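Local coordinates for protein L-lysine 6-oxidase (Marinomonas mediterranea, PDB 3WEU) that oxidises the side-chain amine of free L-lysine with a cysteine tryptophylquinone cofactor, releasing ammonium and hydrogen peroxide, which gives it antibacterial activity, at residues A[651-663]-A[674-686]. Residues are numbered along the deposited sequence; the frame is centred on the assembly and turned at random.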
loop_
_atom_site.group_PDB
_atom_site.type_symbol
_atom_site.label_atom_id
_atom_site.label_comp_id
_atom_site.label_asym_id
_atom_site.label_seq_id
_atom_site.Cartn_x
_atom_site.Cartn_y
_atom_site.Cartn_z
ATOM N N ASN A 651 -21.340 -0.940 -19.613
ATOM C CA ASN A 651 -20.502 0.119 -20.257
ATOM C C ASN A 651 -19.186 -0.541 -20.663
ATOM O O ASN A 651 -18.115 -0.417 -19.976
ATOM C CB ASN A 651 -20.309 1.291 -19.336
ATOM C CG ASN A 651 -21.639 1.867 -18.793
ATOM O OD1 ASN A 651 -22.700 1.500 -19.173
ATOM N ND2 ASN A 651 -21.536 2.810 -17.932
ATOM N N HIS A 652 -19.274 -1.246 -21.770
ATOM C CA HIS A 652 -18.175 -2.098 -22.195
ATOM C C HIS A 652 -16.929 -1.265 -22.483
ATOM O O HIS A 652 -15.785 -1.748 -22.300
ATOM C CB HIS A 652 -18.511 -2.850 -23.472
ATOM C CG HIS A 652 -19.646 -3.793 -23.329
ATOM N ND1 HIS A 652 -19.614 -4.872 -22.479
ATOM C CD2 HIS A 652 -20.881 -3.783 -23.907
ATOM C CE1 HIS A 652 -20.768 -5.514 -22.574
ATOM N NE2 HIS A 652 -21.552 -4.872 -23.435
ATOM N N GLU A 653 -17.146 -0.007 -22.870
ATOM C CA GLU A 653 -16.024 0.860 -23.247
ATOM C C GLU A 653 -15.076 1.204 -22.109
ATOM O O GLU A 653 -13.920 1.541 -22.354
ATOM C CB GLU A 653 -16.539 2.116 -23.957
ATOM C CG GLU A 653 -17.026 1.727 -25.357
ATOM C CD GLU A 653 -17.205 2.925 -26.348
ATOM O OE1 GLU A 653 -17.371 4.091 -25.919
ATOM O OE2 GLU A 653 -17.190 2.711 -27.582
ATOM N N LEU A 654 -15.560 1.091 -20.876
ATOM C CA LEU A 654 -14.728 1.249 -19.704
ATOM C C LEU A 654 -13.595 0.252 -19.584
ATOM O O LEU A 654 -12.542 0.535 -18.998
ATOM C CB LEU A 654 -15.593 1.197 -18.453
ATOM C CG LEU A 654 -14.810 1.334 -17.146
ATOM C CD1 LEU A 654 -14.200 2.722 -17.035
ATOM C CD2 LEU A 654 -15.735 1.091 -15.983
ATOM N N PHE A 655 -13.817 -0.951 -20.066
ATOM C CA PHE A 655 -12.961 -2.061 -19.720
ATOM C C PHE A 655 -11.949 -2.278 -20.835
ATOM O O PHE A 655 -12.257 -2.089 -21.998
ATOM C CB PHE A 655 -13.814 -3.319 -19.494
ATOM C CG PHE A 655 -14.775 -3.197 -18.381
ATOM C CD1 PHE A 655 -14.346 -3.415 -17.089
ATOM C CD2 PHE A 655 -16.092 -2.874 -18.590
ATOM C CE1 PHE A 655 -15.209 -3.290 -16.031
ATOM C CE2 PHE A 655 -16.955 -2.679 -17.547
ATOM C CZ PHE A 655 -16.532 -2.958 -16.251
ATOM N N ASP A 656 -10.745 -2.632 -20.485
ATOM C CA ASP A 656 -9.814 -3.181 -21.406
ATOM C C ASP A 656 -9.863 -4.673 -21.337
ATOM O O ASP A 656 -10.466 -5.263 -20.404
ATOM C CB ASP A 656 -8.404 -2.773 -21.000
ATOM C CG ASP A 656 -7.947 -1.511 -21.610
ATOM O OD1 ASP A 656 -8.797 -0.570 -21.874
ATOM O OD2 ASP A 656 -6.696 -1.480 -21.725
ATOM N N PHE A 657 -9.110 -5.297 -22.221
ATOM C CA PHE A 657 -9.190 -6.712 -22.370
ATOM C C PHE A 657 -7.880 -7.258 -22.839
ATOM O O PHE A 657 -7.296 -6.684 -23.722
ATOM C CB PHE A 657 -10.271 -6.999 -23.381
ATOM C CG PHE A 657 -10.354 -8.409 -23.800
ATOM C CD1 PHE A 657 -11.015 -9.315 -23.002
ATOM C CD2 PHE A 657 -9.809 -8.838 -25.021
ATOM C CE1 PHE A 657 -11.162 -10.657 -23.393
ATOM C CE2 PHE A 657 -9.913 -10.166 -25.392
ATOM C CZ PHE A 657 -10.584 -11.083 -24.566
ATOM N N LYS A 658 -7.442 -8.388 -22.308
ATOM C CA LYS A 658 -6.287 -9.066 -22.858
ATOM C C LYS A 658 -6.569 -10.497 -22.891
ATOM O O LYS A 658 -7.131 -11.066 -21.903
ATOM C CB LYS A 658 -5.076 -8.797 -21.975
ATOM C CG LYS A 658 -3.736 -9.190 -22.618
ATOM C CD LYS A 658 -2.532 -8.498 -21.957
ATOM C CE LYS A 658 -2.954 -7.263 -21.140
ATOM N NZ LYS A 658 -1.966 -6.161 -21.169
ATOM N N GLU A 659 -6.190 -11.120 -23.986
ATOM C CA GLU A 659 -6.323 -12.568 -24.126
ATOM C C GLU A 659 -4.971 -13.165 -23.820
ATOM O O GLU A 659 -3.992 -12.945 -24.584
ATOM C CB GLU A 659 -6.784 -12.885 -25.525
ATOM C CG GLU A 659 -6.974 -14.356 -25.810
ATOM C CD GLU A 659 -7.532 -14.652 -27.212
ATOM O OE1 GLU A 659 -8.126 -13.758 -27.879
ATOM O OE2 GLU A 659 -7.383 -15.819 -27.621
ATOM N N VAL A 660 -4.863 -13.894 -22.704
ATOM C CA VAL A 660 -3.549 -14.406 -22.270
ATOM C C VAL A 660 -3.475 -15.865 -22.697
ATOM O O VAL A 660 -4.366 -16.652 -22.349
ATOM C CB VAL A 660 -3.435 -14.325 -20.750
ATOM C CG1 VAL A 660 -2.204 -15.063 -20.226
ATOM C CG2 VAL A 660 -3.517 -12.881 -20.252
ATOM N N LEU A 661 -2.450 -16.245 -23.439
ATOM C CA LEU A 661 -2.268 -17.606 -23.840
ATOM C C LEU A 661 -1.821 -18.459 -22.656
ATOM O O LEU A 661 -0.977 -18.016 -21.874
ATOM C CB LEU A 661 -1.292 -17.713 -25.009
ATOM C CG LEU A 661 -1.701 -16.900 -26.236
ATOM C CD1 LEU A 661 -0.631 -17.078 -27.281
ATOM C CD2 LEU A 661 -3.120 -17.227 -26.796
ATOM N N VAL A 662 -2.344 -19.691 -22.513
ATOM C CA VAL A 662 -2.015 -20.436 -21.315
ATOM C C VAL A 662 -0.489 -20.694 -21.174
ATOM O O VAL A 662 0.055 -20.661 -20.071
ATOM C CB VAL A 662 -2.844 -21.716 -21.196
ATOM C CG1 VAL A 662 -2.317 -22.553 -20.054
ATOM C CG2 VAL A 662 -4.275 -21.272 -20.876
ATOM N N GLY A 663 0.201 -20.817 -22.285
ATOM C CA GLY A 663 1.632 -21.031 -22.206
ATOM C C GLY A 663 2.405 -19.838 -21.735
ATOM O O GLY A 663 3.604 -19.960 -21.395
ATOM N N THR A 674 -4.932 -22.879 -25.833
ATOM C CA THR A 674 -5.921 -22.396 -24.907
ATOM C C THR A 674 -5.594 -20.996 -24.411
ATOM O O THR A 674 -4.389 -20.634 -24.239
ATOM C CB THR A 674 -6.064 -23.403 -23.773
ATOM O OG1 THR A 674 -6.438 -24.674 -24.298
ATOM C CG2 THR A 674 -7.078 -23.017 -22.863
ATOM N N SER A 675 -6.617 -20.148 -24.250
ATOM C CA SER A 675 -6.380 -18.820 -23.763
ATOM C C SER A 675 -7.358 -18.455 -22.710
ATOM O O SER A 675 -8.401 -19.141 -22.521
ATOM C CB SER A 675 -6.355 -17.787 -24.890
ATOM O OG SER A 675 -7.626 -17.699 -25.443
ATOM N N LEU A 676 -7.027 -17.390 -21.995
ATOM C CA LEU A 676 -7.770 -16.905 -20.836
ATOM C C LEU A 676 -8.118 -15.474 -21.117
ATOM O O LEU A 676 -7.192 -14.618 -21.279
ATOM C CB LEU A 676 -6.845 -16.873 -19.585
ATOM C CG LEU A 676 -5.995 -18.118 -19.389
ATOM C CD1 LEU A 676 -4.859 -17.841 -18.429
ATOM C CD2 LEU A 676 -6.870 -19.264 -18.912
ATOM N N PRO A 677 -9.417 -15.157 -21.102
ATOM C CA PRO A 677 -9.767 -13.776 -21.283
ATOM C C PRO A 677 -9.610 -13.011 -19.972
ATOM O O PRO A 677 -10.111 -13.416 -18.923
ATOM C CB PRO A 677 -11.261 -13.849 -21.667
ATOM C CG PRO A 677 -11.741 -15.127 -21.018
ATOM C CD PRO A 677 -10.603 -16.060 -21.125
ATOM N N VAL A 678 -9.058 -11.827 -20.034
ATOM C CA VAL A 678 -8.914 -11.002 -18.843
ATOM C C VAL A 678 -9.428 -9.600 -19.096
ATOM O O VAL A 678 -8.963 -8.893 -19.988
ATOM C CB VAL A 678 -7.404 -10.919 -18.447
ATOM C CG1 VAL A 678 -7.211 -10.056 -17.225
ATOM C CG2 VAL A 678 -6.888 -12.313 -18.197
ATOM N N PHE A 679 -10.425 -9.225 -18.310
ATOM C CA PHE A 679 -10.992 -7.933 -18.358
ATOM C C PHE A 679 -10.420 -7.097 -17.245
ATOM O O PHE A 679 -10.167 -7.596 -16.141
ATOM C CB PHE A 679 -12.513 -8.039 -18.184
ATOM C CG PHE A 679 -13.196 -8.592 -19.402
ATOM C CD1 PHE A 679 -13.348 -9.933 -19.535
ATOM C CD2 PHE A 679 -13.603 -7.745 -20.426
ATOM C CE1 PHE A 679 -13.928 -10.484 -20.642
ATOM C CE2 PHE A 679 -14.215 -8.278 -21.524
ATOM C CZ PHE A 679 -14.410 -9.655 -21.635
ATOM N N PHE A 680 -10.214 -5.824 -17.504
ATOM C CA PHE A 680 -9.739 -4.931 -16.454
ATOM C C PHE A 680 -10.014 -3.503 -16.808
ATOM O O PHE A 680 -10.456 -3.221 -17.921
ATOM C CB PHE A 680 -8.252 -5.140 -16.217
ATOM C CG PHE A 680 -7.384 -4.894 -17.424
ATOM C CD1 PHE A 680 -7.316 -5.779 -18.451
ATOM C CD2 PHE A 680 -6.620 -3.734 -17.493
ATOM C CE1 PHE A 680 -6.489 -5.560 -19.553
ATOM C CE2 PHE A 680 -5.779 -3.496 -18.590
ATOM C CZ PHE A 680 -5.715 -4.413 -19.611
ATOM N N ILE A 681 -9.811 -2.633 -15.848
ATOM C CA ILE A 681 -9.977 -1.195 -16.039
ATOM C C ILE A 681 -8.594 -0.522 -16.040
ATOM O O ILE A 681 -7.822 -0.559 -15.057
ATOM C CB ILE A 681 -10.802 -0.617 -14.923
ATOM C CG1 ILE A 681 -12.222 -1.249 -14.980
ATOM C CG2 ILE A 681 -10.918 0.882 -15.068
ATOM C CD1 ILE A 681 -13.043 -0.848 -13.820
ATOM N N ASN A 682 -8.275 0.064 -17.171
ATOM C CA ASN A 682 -6.982 0.669 -17.336
ATOM C C ASN A 682 -7.057 1.970 -16.600
ATOM O O ASN A 682 -7.782 2.899 -16.994
ATOM C CB ASN A 682 -6.646 0.845 -18.805
ATOM C CG ASN A 682 -5.216 1.385 -19.006
ATOM O OD1 ASN A 682 -4.733 2.229 -18.241
ATOM N ND2 ASN A 682 -4.568 0.914 -20.043
ATOM N N ALA A 683 -6.446 1.860 -15.432
ATOM C CA ALA A 683 -5.853 2.869 -14.598
ATOM C C ALA A 683 -5.731 4.183 -15.338
ATOM O O ALA A 683 -6.313 5.163 -14.907
ATOM C CB ALA A 683 -4.497 2.343 -14.122
ATOM N N ASN A 684 -5.066 4.168 -16.497
ATOM C CA ASN A 684 -4.931 5.366 -17.316
ATOM C C ASN A 684 -6.203 5.683 -17.984
ATOM O O ASN A 684 -7.146 5.990 -17.232
ATOM C CB ASN A 684 -3.665 5.271 -18.169
ATOM C CG ASN A 684 -2.448 5.282 -17.264
ATOM O OD1 ASN A 684 -2.507 5.896 -16.205
ATOM N ND2 ASN A 684 -1.417 4.561 -17.602
ATOM N N LYS A 685 -6.248 5.696 -19.319
ATOM C CA LYS A 685 -7.523 5.603 -20.090
ATOM C C LYS A 685 -8.322 6.864 -20.003
ATOM O O LYS A 685 -8.492 7.423 -18.925
ATOM C CB LYS A 685 -8.430 4.459 -19.659
ATOM C CG LYS A 685 -9.740 4.329 -20.476
ATOM C CD LYS A 685 -9.521 3.906 -21.936
ATOM C CE LYS A 685 -10.799 3.306 -22.540
ATOM N NZ LYS A 685 -10.801 1.828 -22.434
ATOM N N GLU A 686 -8.858 7.274 -21.134
ATOM C CA GLU A 686 -9.260 8.642 -21.310
ATOM C C GLU A 686 -10.324 8.747 -22.353
ATOM O O GLU A 686 -10.281 7.977 -23.299
ATOM C CB GLU A 686 -8.015 9.390 -21.771
ATOM C CG GLU A 686 -7.285 10.046 -20.618
ATOM C CD GLU A 686 -7.656 11.497 -20.501
ATOM O OE1 GLU A 686 -7.745 12.140 -21.585
ATOM O OE2 GLU A 686 -7.869 11.965 -19.355
HETATM O O HOH W 1 -9.811 0.468 -19.363
#
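Paired backbone bonds between Asp656 and Phe680, Lys658 and Val678, and Val660 and Leu676 join strands 656-661 and 675-680 into a two-stranded antiparallel β-ribbon, with Phe657, Glu659, Pro677 and Phe679 on one face and Asp656, Lys658, Val678 and Phe680 on the other. Val660 N to Leu676 O is nearly straight (174°), and one further bond, Val662 N to Thr674 O at 2.8 Å, follows the last bridge.

Aromatic and apolar contacts divide between the faces. On the first, Phe657 CD1 rests over a face of the Phe679 ring near its rim, the two planes inclined at 56°, while the Phe657 edge meets Pro677 CB at 3.6 Å. His603 stacks on Phe657 and Arg614 makes a cation-pi contact with Phe679, tying this face to the body of the subunit. On the second, Phe680 CG sits between its backbone N and carbonyl carbon (chi1 59°), which folds the ring across the partner strand; Asp656 CB lies over it in a CH-pi contact, 3.6 Å from the centroid.

Polar side chains work at both ends. Ser675 OG donates to Glu659 OE2 (2.9 Å), approaching on the anti side and out of the carboxylate plane. At the other end, Lys685 NZ donates to Glu653 O at 3.1 Å and forms a salt bridge with Asp656 OD1, its hydrogen bond there being weak. One water donates to Leu654 O and Asp656 OD1 and accepts from Asn682 N.

The ammonium group and water beside Asp656 OD1 would probably favour the ionised carboxylate. Lys685 NZ on Glu653 O, with the water linking Asn682 N to Leu654 O, fastens the loop after the hairpin to its base.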